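PDB 5TR7: D-alanyl-D-alanine carboxypeptidase from Vibrio cholerae, which probably removes the C-terminal D-alanine from peptidoglycan precursor peptides, as a penicillin-binding serine carboxypeptidase of the S11 family. Local coordinates for residues Gly10-Tyr16 with Arg222-Met228; Met40-Val44 with Leu120-Ala125; Val87-Asn91 with Ala102-Met106; Ser214-Glu218 with Leu244-Phe248. All coordinates share one frame. Residues are numbered along the deposited sequence.

Contact 1. Residues Gly10-Tyr16 with Arg222-Met228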
loop_
_atom_site.group_PDB
_atom_site.type_symbol
_atom_site.label_atom_id
_atom_site.label_comp_id
_atom_site.label_asym_id
_atom_site.label_seq_id
_atom_site.Cartn_x
_atom_site.Cartn_y
_atom_site.Cartn_z
ATOM N N GLY A 10 8.326 14.599 2.251
ATOM C CA GLY A 10 6.979 15.034 1.933
ATOM C C GLY A 10 5.950 14.344 2.824
ATOM O O GLY A 10 6.159 13.221 3.229
ATOM N N TYR A 11 4.856 15.010 3.149
ATOM C CA TYR A 11 3.811 14.346 3.905
ATOM C C TYR A 11 2.497 15.001 3.720
ATOM O O TYR A 11 2.408 16.129 3.213
ATOM C CB TYR A 11 4.138 14.313 5.402
ATOM C CG TYR A 11 4.234 15.682 6.079
ATOM C CD1 TYR A 11 3.100 16.330 6.571
ATOM C CD2 TYR A 11 5.460 16.317 6.256
ATOM C CE1 TYR A 11 3.196 17.554 7.224
ATOM C CE2 TYR A 11 5.560 17.534 6.905
ATOM C CZ TYR A 11 4.421 18.136 7.394
ATOM O OH TYR A 11 4.502 19.339 8.046
ATOM N N VAL A 12 1.468 14.237 4.076
ATOM C CA VAL A 12 0.112 14.745 4.085
ATOM C C VAL A 12 -0.650 14.096 5.196
ATOM O O VAL A 12 -0.433 12.929 5.494
ATOM C CB VAL A 12 -0.611 14.649 2.740
ATOM C CG1 VAL A 12 -0.711 13.243 2.270
ATOM C CG2 VAL A 12 -2.014 15.220 2.879
ATOM N N LEU A 13 -1.517 14.849 5.837
ATOM C CA LEU A 13 -2.347 14.323 6.881
ATOM C C LEU A 13 -3.729 14.678 6.452
ATOM O O LEU A 13 -4.010 15.807 6.219
ATOM C CB LEU A 13 -2.019 14.970 8.202
ATOM C CG LEU A 13 -2.968 14.673 9.340
ATOM C CD1 LEU A 13 -3.184 13.198 9.480
ATOM C CD2 LEU A 13 -2.450 15.254 10.628
ATOM N N MET A 14 -4.600 13.703 6.360
ATOM C CA MET A 14 -5.947 13.926 5.875
ATOM C C MET A 14 -6.997 13.365 6.774
ATOM O O MET A 14 -6.852 12.266 7.302
ATOM C CB MET A 14 -6.060 13.266 4.496
ATOM C CG MET A 14 -7.443 13.237 3.880
ATOM S SD MET A 14 -7.481 12.347 2.320
ATOM C CE MET A 14 -6.797 13.592 1.236
ATOM N N ASP A 15 -8.046 14.142 6.961
ATOM C CA ASP A 15 -9.224 13.670 7.688
ATOM C C ASP A 15 -9.949 12.682 6.743
ATOM O O ASP A 15 -10.328 13.053 5.649
ATOM C CB ASP A 15 -10.146 14.855 8.027
ATOM C CG ASP A 15 -11.549 14.427 8.400
ATOM O OD1 ASP A 15 -11.753 13.386 9.052
ATOM O OD2 ASP A 15 -12.470 15.138 7.987
ATOM N N TYR A 16 -10.135 11.444 7.181
ATOM C CA TYR A 16 -10.770 10.436 6.382
ATOM C C TYR A 16 -12.177 10.805 6.027
ATOM O O TYR A 16 -12.599 10.504 4.929
ATOM C CB TYR A 16 -10.812 9.044 7.076
ATOM C CG TYR A 16 -11.705 8.045 6.363
ATOM C CD1 TYR A 16 -11.196 7.221 5.351
ATOM C CD2 TYR A 16 -13.048 7.912 6.688
ATOM C CE1 TYR A 16 -12.015 6.349 4.683
ATOM C CE2 TYR A 16 -13.867 6.997 6.028
ATOM C CZ TYR A 16 -13.334 6.228 5.022
ATOM O OH TYR A 16 -14.122 5.332 4.291
ATOM N N ARG A 222 -11.120 9.386 12.262
ATOM C CA ARG A 222 -10.260 8.543 11.464
ATOM C C ARG A 222 -9.411 9.446 10.630
ATOM O O ARG A 222 -9.916 10.403 9.969
ATOM C CB ARG A 222 -10.944 7.520 10.588
ATOM C CG ARG A 222 -9.913 6.712 9.757
ATOM C CD ARG A 222 -10.491 5.666 8.809
ATOM N NE ARG A 222 -10.886 4.411 9.458
ATOM C CZ ARG A 222 -10.065 3.437 9.782
ATOM N NH1 ARG A 222 -10.554 2.391 10.342
ATOM N NH2 ARG A 222 -8.728 3.525 9.609
ATOM N N LEU A 223 -8.107 9.172 10.687
ATOM C CA LEU A 223 -7.160 9.944 9.915
ATOM C C LEU A 223 -6.386 9.067 9.003
ATOM O O LEU A 223 -6.207 7.911 9.293
ATOM C CB LEU A 223 -6.158 10.623 10.829
ATOM C CG LEU A 223 -6.704 11.579 11.892
ATOM C CD1 LEU A 223 -5.586 11.886 12.926
ATOM C CD2 LEU A 223 -7.227 12.856 11.212
ATOM N N VAL A 224 -5.932 9.642 7.892
ATOM C CA VAL A 224 -5.038 8.969 6.962
ATOM C C VAL A 224 -3.795 9.857 6.891
ATOM O O VAL A 224 -3.912 11.059 6.670
ATOM C CB VAL A 224 -5.653 8.824 5.584
ATOM C CG1 VAL A 224 -4.641 8.215 4.634
ATOM C CG2 VAL A 224 -6.855 7.917 5.652
ATOM N N ALA A 225 -2.630 9.279 7.097
ATOM C CA ALA A 225 -1.356 10.006 6.994
ATOM C C ALA A 225 -0.384 9.335 6.043
ATOM O O ALA A 225 -0.395 8.107 5.860
ATOM C CB ALA A 225 -0.692 10.128 8.356
ATOM N N VAL A 226 0.351 10.162 5.326
ATOM C CA VAL A 226 1.362 9.650 4.414
ATOM C C VAL A 226 2.661 10.378 4.763
ATOM O O VAL A 226 2.688 11.615 4.885
ATOM C CB VAL A 226 0.997 9.988 2.953
ATOM C CG1 VAL A 226 2.065 9.503 2.015
ATOM C CG2 VAL A 226 -0.349 9.407 2.615
ATOM N N VAL A 227 3.722 9.612 4.944
ATOM C CA VAL A 227 5.062 10.196 5.256
ATOM C C VAL A 227 6.016 9.585 4.257
ATOM O O VAL A 227 6.056 8.397 4.094
ATOM C CB VAL A 227 5.444 9.945 6.732
ATOM C CG1 VAL A 227 6.813 10.459 7.053
ATOM C CG2 VAL A 227 4.453 10.687 7.624
ATOM N N MET A 228 6.734 10.425 3.537
ATOM C CA MET A 228 7.670 9.943 2.515
ATOM C C MET A 228 9.052 10.437 2.762
ATOM O O MET A 228 9.248 11.599 3.037
ATOM C CB MET A 228 7.264 10.459 1.116
ATOM C CG MET A 228 5.811 10.161 0.795
ATOM S SD MET A 228 5.427 8.412 0.573
ATOM C CE MET A 228 6.190 8.275 -1.102
HETATM O O HOH W 1 -11.761 12.408 11.552
#
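Start at R222, whose aliphatic part lies on the Y16 ring: CD sits 4.0 Å from the ring centroid, over the face, a CH-pi contact. R222 O accepts a hydrogen bond from Y16 N at 3.0 Å, and a water joins R222 N (3.2 Å) to D15 OD1 (2.7 Å). The guanidinium turns to D198 and S215, while D15 OD2 bonds to S18. L223 faces D15 in a non-hydrogen-bonded pair, its CB 4.2 Å from L13 CD1. V224 and M14 form a hydrogen-bonded pair, M14 N to V224 O at 2.7 Å and V224 N to M14 O at 2.8 Å. At A225 the small CB leaves room for L13 CD1, 4.1 Å away, and the CA approaches V12 O at 3.4 Å in a CA-H...O contact. V226 pairs with two bonds, V226 N to V12 O at 2.9 Å and V12 N to V226 O at 3.0 Å, and its CB meets V12 CG1 at 3.7 Å. V227 lies opposite Y11, and M228 closes the ladder on G10, M228 N to G10 O at 2.9 Å. These antiparallel strands bring the start of the carboxypeptidase domain against its later part, in the central five-stranded sheet of the penicillin-binding fold, between strands 21-25 and 209-218. Helix 233-251 packs on the Y11, L223 and V227 face; helix 150-163 meets V12 and M14 on the other.

Contact 2. Residues Met40-Val44 with Leu120-Ala125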
loop_
_atom_site.group_PDB
_atom_site.type_symbol
_atom_site.label_atom_id
_atom_site.label_comp_id
_atom_site.label_asym_id
_atom_site.label_seq_id
_atom_site.Cartn_x
_atom_site.Cartn_y
_atom_site.Cartn_z
ATOM N N MET A 40 -2.303 0.123 -4.804
ATOM C CA MET A 40 -3.185 0.253 -5.984
ATOM C C MET A 40 -3.508 -1.151 -6.485
ATOM O O MET A 40 -4.615 -1.446 -6.892
ATOM C CB MET A 40 -2.592 1.138 -7.088
ATOM C CG MET A 40 -3.530 1.174 -8.330
ATOM S SD MET A 40 -5.218 1.824 -8.011
ATOM C CE MET A 40 -4.547 3.502 -7.865
ATOM N N THR A 41 -2.529 -2.033 -6.422
ATOM C CA THR A 41 -2.725 -3.415 -6.867
ATOM C C THR A 41 -3.798 -4.093 -6.029
ATOM O O THR A 41 -4.726 -4.736 -6.563
ATOM C CB THR A 41 -1.394 -4.168 -6.805
ATOM O OG1 THR A 41 -0.507 -3.606 -7.792
ATOM C CG2 THR A 41 -1.566 -5.647 -7.080
ATOM N N SER A 42 -3.711 -3.914 -4.722
ATOM C CA SER A 42 -4.695 -4.533 -3.826
ATOM C C SER A 42 -6.056 -3.849 -4.021
ATOM O O SER A 42 -7.083 -4.477 -3.776
ATOM C CB SER A 42 -4.291 -4.474 -2.378
ATOM O OG SER A 42 -4.604 -3.201 -1.858
ATOM N N TYR A 43 -6.067 -2.574 -4.419
ATOM C CA TYR A 43 -7.327 -1.875 -4.620
ATOM C C TYR A 43 -8.048 -2.536 -5.789
ATOM O O TYR A 43 -9.240 -2.877 -5.685
ATOM C CB TYR A 43 -7.142 -0.349 -4.836
ATOM C CG TYR A 43 -8.474 0.392 -4.994
ATOM C CD1 TYR A 43 -9.079 0.479 -6.223
ATOM C CD2 TYR A 43 -9.134 0.982 -3.902
ATOM C CE1 TYR A 43 -10.329 1.060 -6.367
ATOM C CE2 TYR A 43 -10.371 1.612 -4.057
ATOM C CZ TYR A 43 -10.977 1.642 -5.283
ATOM O OH TYR A 43 -12.191 2.234 -5.434
ATOM N N VAL A 44 -7.348 -2.716 -6.910
ATOM C CA VAL A 44 -7.954 -3.363 -8.080
ATOM C C VAL A 44 -8.414 -4.787 -7.742
ATOM O O VAL A 44 -9.538 -5.194 -8.053
ATOM C CB VAL A 44 -6.979 -3.401 -9.290
ATOM C CG1 VAL A 44 -7.632 -4.084 -10.491
ATOM C CG2 VAL A 44 -6.566 -1.986 -9.685
ATOM N N LEU A 120 -5.901 -1.333 -15.925
ATOM C CA LEU A 120 -6.924 -1.175 -14.876
ATOM C C LEU A 120 -6.403 -0.286 -13.715
ATOM O O LEU A 120 -7.164 0.550 -13.195
ATOM C CB LEU A 120 -7.321 -2.485 -14.235
ATOM C CG LEU A 120 -7.874 -3.539 -15.187
ATOM C CD1 LEU A 120 -8.034 -4.790 -14.332
ATOM C CD2 LEU A 120 -9.173 -3.108 -15.869
ATOM N N MET A 121 -5.129 -0.440 -13.323
ATOM C CA MET A 121 -4.601 0.378 -12.250
ATOM C C MET A 121 -4.749 1.854 -12.551
ATOM O O MET A 121 -5.240 2.595 -11.722
ATOM C CB MET A 121 -3.118 0.096 -11.935
ATOM C CG MET A 121 -2.766 -1.305 -11.458
ATOM S SD MET A 121 -0.984 -1.661 -11.422
ATOM C CE MET A 121 -0.470 -0.788 -9.962
ATOM N N ASN A 122 -4.328 2.300 -13.719
ATOM C CA ASN A 122 -4.442 3.724 -14.089
ATOM C C ASN A 122 -5.859 4.162 -14.306
ATOM O O ASN A 122 -6.169 5.341 -14.102
ATOM C CB ASN A 122 -3.592 4.050 -15.341
ATOM C CG ASN A 122 -2.086 3.890 -15.068
ATOM O OD1 ASN A 122 -1.547 4.422 -14.069
ATOM N ND2 ASN A 122 -1.403 3.107 -15.917
ATOM N N ALA A 123 -6.728 3.291 -14.785
ATOM C CA ALA A 123 -8.134 3.712 -14.954
ATOM C C ALA A 123 -8.713 3.934 -13.546
ATOM O O ALA A 123 -9.387 4.929 -13.283
ATOM C CB ALA A 123 -8.953 2.679 -15.706
ATOM N N TRP A 124 -8.397 3.050 -12.602
ATOM C CA TRP A 124 -8.897 3.296 -11.231
ATOM C C TRP A 124 -8.282 4.534 -10.592
ATOM O O TRP A 124 -8.981 5.315 -9.928
ATOM C CB TRP A 124 -8.734 2.118 -10.315
ATOM C CG TRP A 124 -9.802 1.077 -10.491
ATOM C CD1 TRP A 124 -9.672 -0.123 -11.115
ATOM C CD2 TRP A 124 -11.167 1.149 -10.037
ATOM N NE1 TRP A 124 -10.857 -0.781 -11.102
ATOM C CE2 TRP A 124 -11.778 -0.057 -10.390
ATOM C CE3 TRP A 124 -11.927 2.113 -9.353
ATOM C CZ2 TRP A 124 -13.143 -0.323 -10.120
ATOM C CZ3 TRP A 124 -13.282 1.829 -9.062
ATOM C CH2 TRP A 124 -13.851 0.627 -9.449
ATOM N N ALA A 125 -6.996 4.747 -10.820
ATOM C CA ALA A 125 -6.304 5.904 -10.256
ATOM C C ALA A 125 -6.998 7.175 -10.743
ATOM O O ALA A 125 -7.278 8.119 -9.983
ATOM C CB ALA A 125 -4.848 5.904 -10.701
#
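Two helices cross at right angles here, their axes 9.7 Å apart, and long, bent side chains fill the gap. M40 is t at chi1 and then turns through p at both chi2 and chi3. That curl lays CG 3.8 Å from M121 CB and brings CE to 3.7 Å from A125 CB. M121, in an m, t, p conformation, carries its CE to 3.6 Å from T41 OG1, a hydroxyl hydrogen-bonded to S138 O. V44, t at chi1, spreads its two methyls over different neighbours: CG1 is 3.9 Å from L120 CD1, and CG2 is 3.9 Å from W124 CD1. Y43 starts out sideways, but its t chi1 brings the ring edge toward the face of W124, an offset edge-to-face pair with centroids 5.4 Å apart and planes at 67°. Y43 CE1 comes within 3.5 Å of W124 CE3, while its hydroxyl bonds to D163. In the helical part of the penicillin-binding fold, this packs helix 114-127 across helix 37-50, which follows closely on S35, the predicted acylated serine, and carries K38, the predicted proton acceptor, consistent with the family's SxxK motif. Helix 150-163 also packs against helix 37-50, with L156 touching M40 and L160 touching Y43.

Contact 3. Residues Val87-Asn91 with Ala102-Met106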
loop_
_atom_site.group_PDB
_atom_site.type_symbol
_atom_site.label_atom_id
_atom_site.label_comp_id
_atom_site.label_asym_id
_atom_site.label_seq_id
_atom_site.Cartn_x
_atom_site.Cartn_y
_atom_site.Cartn_z
ATOM N N VAL A 87 -5.969 -17.366 -4.215
ATOM C CA VAL A 87 -6.115 -15.899 -4.276
ATOM C C VAL A 87 -5.956 -15.271 -2.898
ATOM O O VAL A 87 -5.200 -14.356 -2.767
ATOM C CB VAL A 87 -7.467 -15.469 -4.879
ATOM C CG1 VAL A 87 -7.793 -14.017 -4.588
ATOM C CG2 VAL A 87 -7.463 -15.705 -6.369
ATOM N N SER A 88 -6.613 -15.788 -1.875
ATOM C CA SER A 88 -6.430 -15.193 -0.541
ATOM C C SER A 88 -5.001 -15.189 -0.056
ATOM O O SER A 88 -4.567 -14.243 0.526
ATOM C CB SER A 88 -7.330 -15.825 0.514
ATOM O OG SER A 88 -6.996 -17.149 0.692
ATOM N N ASP A 89 -4.238 -16.204 -0.407
ATOM C CA ASP A 89 -2.880 -16.358 0.004
ATOM C C ASP A 89 -1.997 -15.387 -0.776
ATOM O O ASP A 89 -1.129 -14.723 -0.187
ATOM C CB ASP A 89 -2.442 -17.797 -0.158
ATOM C CG ASP A 89 -3.089 -18.720 0.816
ATOM O OD1 ASP A 89 -3.084 -18.358 2.023
ATOM O OD2 ASP A 89 -3.503 -19.850 0.404
ATOM N N LEU A 90 -2.196 -15.285 -2.083
ATOM C CA LEU A 90 -1.424 -14.317 -2.842
ATOM C C LEU A 90 -1.665 -12.871 -2.334
ATOM O O LEU A 90 -0.745 -12.029 -2.285
ATOM C CB LEU A 90 -1.761 -14.403 -4.343
ATOM C CG LEU A 90 -1.159 -15.612 -5.084
ATOM C CD1 LEU A 90 -1.682 -15.626 -6.536
ATOM C CD2 LEU A 90 0.374 -15.636 -5.087
ATOM N N ASN A 91 -2.935 -12.581 -2.037
ATOM C CA ASN A 91 -3.324 -11.284 -1.488
ATOM C C ASN A 91 -2.566 -10.894 -0.252
ATOM O O ASN A 91 -2.087 -9.794 -0.136
ATOM C CB ASN A 91 -4.779 -11.342 -1.152
ATOM C CG ASN A 91 -5.547 -10.575 -2.056
ATOM O OD1 ASN A 91 -6.117 -11.074 -3.028
ATOM N ND2 ASN A 91 -5.515 -9.290 -1.815
ATOM N N ALA A 102 4.060 -12.239 -5.870
ATOM C CA ALA A 102 2.612 -12.381 -5.714
ATOM C C ALA A 102 1.848 -11.282 -6.479
ATOM O O ALA A 102 0.723 -11.511 -6.912
ATOM C CB ALA A 102 2.218 -12.332 -4.254
ATOM N N CYS A 103 2.458 -10.096 -6.593
ATOM C CA CYS A 103 1.832 -8.987 -7.340
ATOM C C CYS A 103 1.652 -9.358 -8.782
ATOM O O CYS A 103 0.552 -9.232 -9.339
ATOM C CB CYS A 103 2.640 -7.697 -7.283
ATOM S SG CYS A 103 2.606 -6.873 -5.693
ATOM N N VAL A 104 2.708 -9.887 -9.365
ATOM C CA VAL A 104 2.634 -10.270 -10.772
ATOM C C VAL A 104 1.672 -11.415 -11.003
ATOM O O VAL A 104 0.960 -11.402 -12.010
ATOM C CB VAL A 104 4.000 -10.608 -11.343
ATOM C CG1 VAL A 104 3.862 -11.062 -12.798
ATOM C CG2 VAL A 104 4.900 -9.398 -11.253
ATOM N N ALA A 105 1.626 -12.380 -10.077
ATOM C CA ALA A 105 0.702 -13.499 -10.244
ATOM C C ALA A 105 -0.742 -13.059 -10.200
ATOM O O ALA A 105 -1.567 -13.548 -11.009
ATOM C CB ALA A 105 0.943 -14.581 -9.225
ATOM N N MET A 106 -1.073 -12.161 -9.276
ATOM C CA MET A 106 -2.478 -11.646 -9.222
ATOM C C MET A 106 -2.798 -10.782 -10.433
ATOM O O MET A 106 -3.886 -10.848 -10.993
ATOM C CB MET A 106 -2.785 -10.882 -7.931
ATOM C CG MET A 106 -2.924 -11.802 -6.710
ATOM S SD MET A 106 -4.259 -13.022 -6.915
ATOM C CE MET A 106 -5.708 -11.964 -7.099
#
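Helices 87-95 and 100-111 form an antiparallel helical hairpin in the helical part of the penicillin-binding fold, and the short connection between them carries S98, a predicted active-site residue. The two pieces run at 140° to each other, with axes 9.7 Å apart, and everything between them is van der Waals packing.

Apolar side-chain contacts come first, and L90 is central to them. Its m, t conformation sends the branched end into the other helix, with CD2 3.9 Å from A102 CB and CD1 3.9 Å from A105 CB. The two alanines, one helical turn apart, give that end space. M106 supplies the bulk on the facing helix: with all three chi angles near m it folds back, so that its thioether and terminal methyl both reach residues of 87-91. Its CE is 3.9 Å from V87 CG1.

Contacts that involve polar atoms are fewer. L90 O lies 3.6 Å from A102 CB, where the backbones come close enough for the CA atoms of L90 and A102 to be 5.3 Å apart. N91 points its CA-to-CB bond away, yet its OD1 ends 4.2 Å from M106 CE.

Around the pair, I45 of helix 37-50 touches both N91 and M106, and V60 meets V87 and L90. The tightest side-chain approach between 87-91 and 102-106 is L90 CD1 to M106 SD, at 3.7 Å.

Contact 4. Residues Ser214-Glu218 with Leu244-Phe248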
loop_
_atom_site.group_PDB
_atom_site.type_symbol
_atom_site.label_atom_id
_atom_site.label_comp_id
_atom_site.label_asym_id
_atom_site.label_seq_id
_atom_site.Cartn_x
_atom_site.Cartn_y
_atom_site.Cartn_z
ATOM N N SER A 214 -0.343 5.514 6.642
ATOM C CA SER A 214 -0.994 4.968 7.808
ATOM C C SER A 214 -2.411 5.475 7.969
ATOM O O SER A 214 -2.750 6.452 7.363
ATOM C CB SER A 214 -0.183 5.327 9.069
ATOM O OG SER A 214 -0.030 6.743 9.169
ATOM N N SER A 215 -3.232 4.766 8.768
ATOM C CA SER A 215 -4.537 5.214 9.115
ATOM C C SER A 215 -4.778 4.778 10.549
ATOM O O SER A 215 -4.336 3.729 10.930
ATOM C CB SER A 215 -5.638 4.664 8.177
ATOM O OG SER A 215 -6.900 5.236 8.478
ATOM N N ALA A 216 -5.553 5.559 11.298
ATOM C CA ALA A 216 -5.850 5.261 12.671
ATOM C C ALA A 216 -7.144 5.858 13.056
ATOM O O ALA A 216 -7.626 6.796 12.403
ATOM C CB ALA A 216 -4.733 5.850 13.581
ATOM N N THR A 217 -7.700 5.318 14.140
ATOM C CA THR A 217 -8.936 5.827 14.685
ATOM C C THR A 217 -8.760 6.149 16.166
ATOM O O THR A 217 -7.879 5.610 16.846
ATOM C CB THR A 217 -10.109 4.856 14.548
ATOM O OG1 THR A 217 -9.822 3.653 15.226
ATOM C CG2 THR A 217 -10.410 4.530 13.092
ATOM N N GLU A 218 -9.617 7.050 16.642
ATOM C CA GLU A 218 -9.658 7.492 18.071
ATOM C C GLU A 218 -11.033 8.136 18.211
ATOM O O GLU A 218 -11.371 9.105 17.524
ATOM C CB GLU A 218 -8.502 8.455 18.435
ATOM C CG GLU A 218 -8.481 8.855 19.907
ATOM C CD GLU A 218 -7.519 10.008 20.263
ATOM O OE1 GLU A 218 -8.033 11.065 20.731
ATOM O OE2 GLU A 218 -6.280 9.892 20.062
ATOM N N LEU A 244 -0.108 11.823 13.237
ATOM C CA LEU A 244 -1.443 11.346 13.615
ATOM C C LEU A 244 -1.931 11.962 14.929
ATOM O O LEU A 244 -3.091 12.378 15.003
ATOM C CB LEU A 244 -1.496 9.816 13.700
ATOM C CG LEU A 244 -1.403 9.056 12.387
ATOM C CD1 LEU A 244 -1.045 7.593 12.633
ATOM C CD2 LEU A 244 -2.671 9.136 11.575
ATOM N N SER A 245 -1.093 12.012 15.968
ATOM C CA SER A 245 -1.514 12.607 17.249
ATOM C C SER A 245 -1.930 14.044 17.073
ATOM O O SER A 245 -2.891 14.487 17.690
ATOM C CB SER A 245 -0.412 12.584 18.300
ATOM O OG SER A 245 -0.017 11.271 18.467
ATOM N N TYR A 246 -1.189 14.779 16.258
ATOM C CA TYR A 246 -1.547 16.150 15.989
ATOM C C TYR A 246 -2.968 16.209 15.383
ATOM O O TYR A 246 -3.779 17.003 15.764
ATOM C CB TYR A 246 -0.529 16.769 15.015
ATOM C CG TYR A 246 -0.983 18.072 14.425
ATOM C CD1 TYR A 246 -0.912 19.273 15.178
ATOM C CD2 TYR A 246 -1.470 18.126 13.158
ATOM C CE1 TYR A 246 -1.353 20.500 14.660
ATOM C CE2 TYR A 246 -1.874 19.346 12.585
ATOM C CZ TYR A 246 -1.851 20.511 13.342
ATOM O OH TYR A 246 -2.289 21.656 12.735
ATOM N N GLY A 247 -3.275 15.327 14.478
ATOM C CA GLY A 247 -4.604 15.347 13.842
ATOM C C GLY A 247 -5.702 15.071 14.869
ATOM O O GLY A 247 -6.766 15.677 14.808
ATOM N N PHE A 248 -5.448 14.148 15.801
ATOM C CA PHE A 248 -6.461 13.797 16.806
ATOM C C PHE A 248 -6.690 14.958 17.733
ATOM O O PHE A 248 -7.823 15.208 18.113
ATOM C CB PHE A 248 -6.124 12.491 17.540
ATOM C CG PHE A 248 -6.211 11.246 16.639
ATOM C CD1 PHE A 248 -7.348 10.992 15.888
ATOM C CD2 PHE A 248 -5.197 10.295 16.647
ATOM C CE1 PHE A 248 -7.448 9.852 15.097
ATOM C CE2 PHE A 248 -5.280 9.166 15.856
ATOM C CZ PHE A 248 -6.420 8.937 15.091
#
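Here a helix packs on the sheet of the penicillin-binding, beta-lactamase-like fold: helix 233-251 lies along one face of the five-stranded sheet, and its 244-248 piece meets strand 214-218 at 37°, with axes 9.9 Å apart.

F248 has the largest buried area. Its chi1 near m swings the ring to the strand, where CZ touches A216 CB at 3.8 Å and A216 O, near the ring plane, at 3.6 Å. At the end of the strand E218 lays its CB over the face of the same ring, 3.7 Å from the centroid and only 11° off the ring normal, a clear CH-pi contact. The apolar part of this exposed glutamate thus lids the phenylalanine.

L244, one helical turn earlier, is next. Its CD1 is 4.2 Å from A216 CB, so the small alanine takes both large residues, and 3.7 Å from S214 OG. S214, A216 and E218 point toward the helix, whereas S215 and T217 point away. S215 OG instead bonds R222 and L223 O of the neighbouring strand.

The packing extends beyond these segments: L223 of strand 221-230 touches F248, and M195 touches both L244 and F248. The E218 carboxylate lies above the ring plane, on the same side as its CB and off the ring centre, with OE2 3.6 Å from F248 CD2.

How the contacts relate
Contacts 1 and 4 belong to one sheet and touch: the backbone hydrogen bond between S214 N and A225 O joins their strands, and helix 233-251 of contact 4 also covers residues of contact 1. Their chemistry differs, since contact 1 is a buried ladder of backbone hydrogen bonds, whereas contact 4 is side-chain packing, mostly buried, that reaches the surface at E218. Contacts 2 and 3 lie in the helical part, their centres 15 Å apart, and both are buried and largely apolar, with methionines prominent; only contact 2 has an aromatic pair. Helix 37-50, part of contact 2, also touches contact 3 through I45. Contacts 1 and 3 lie on opposite sides of the chain's centre.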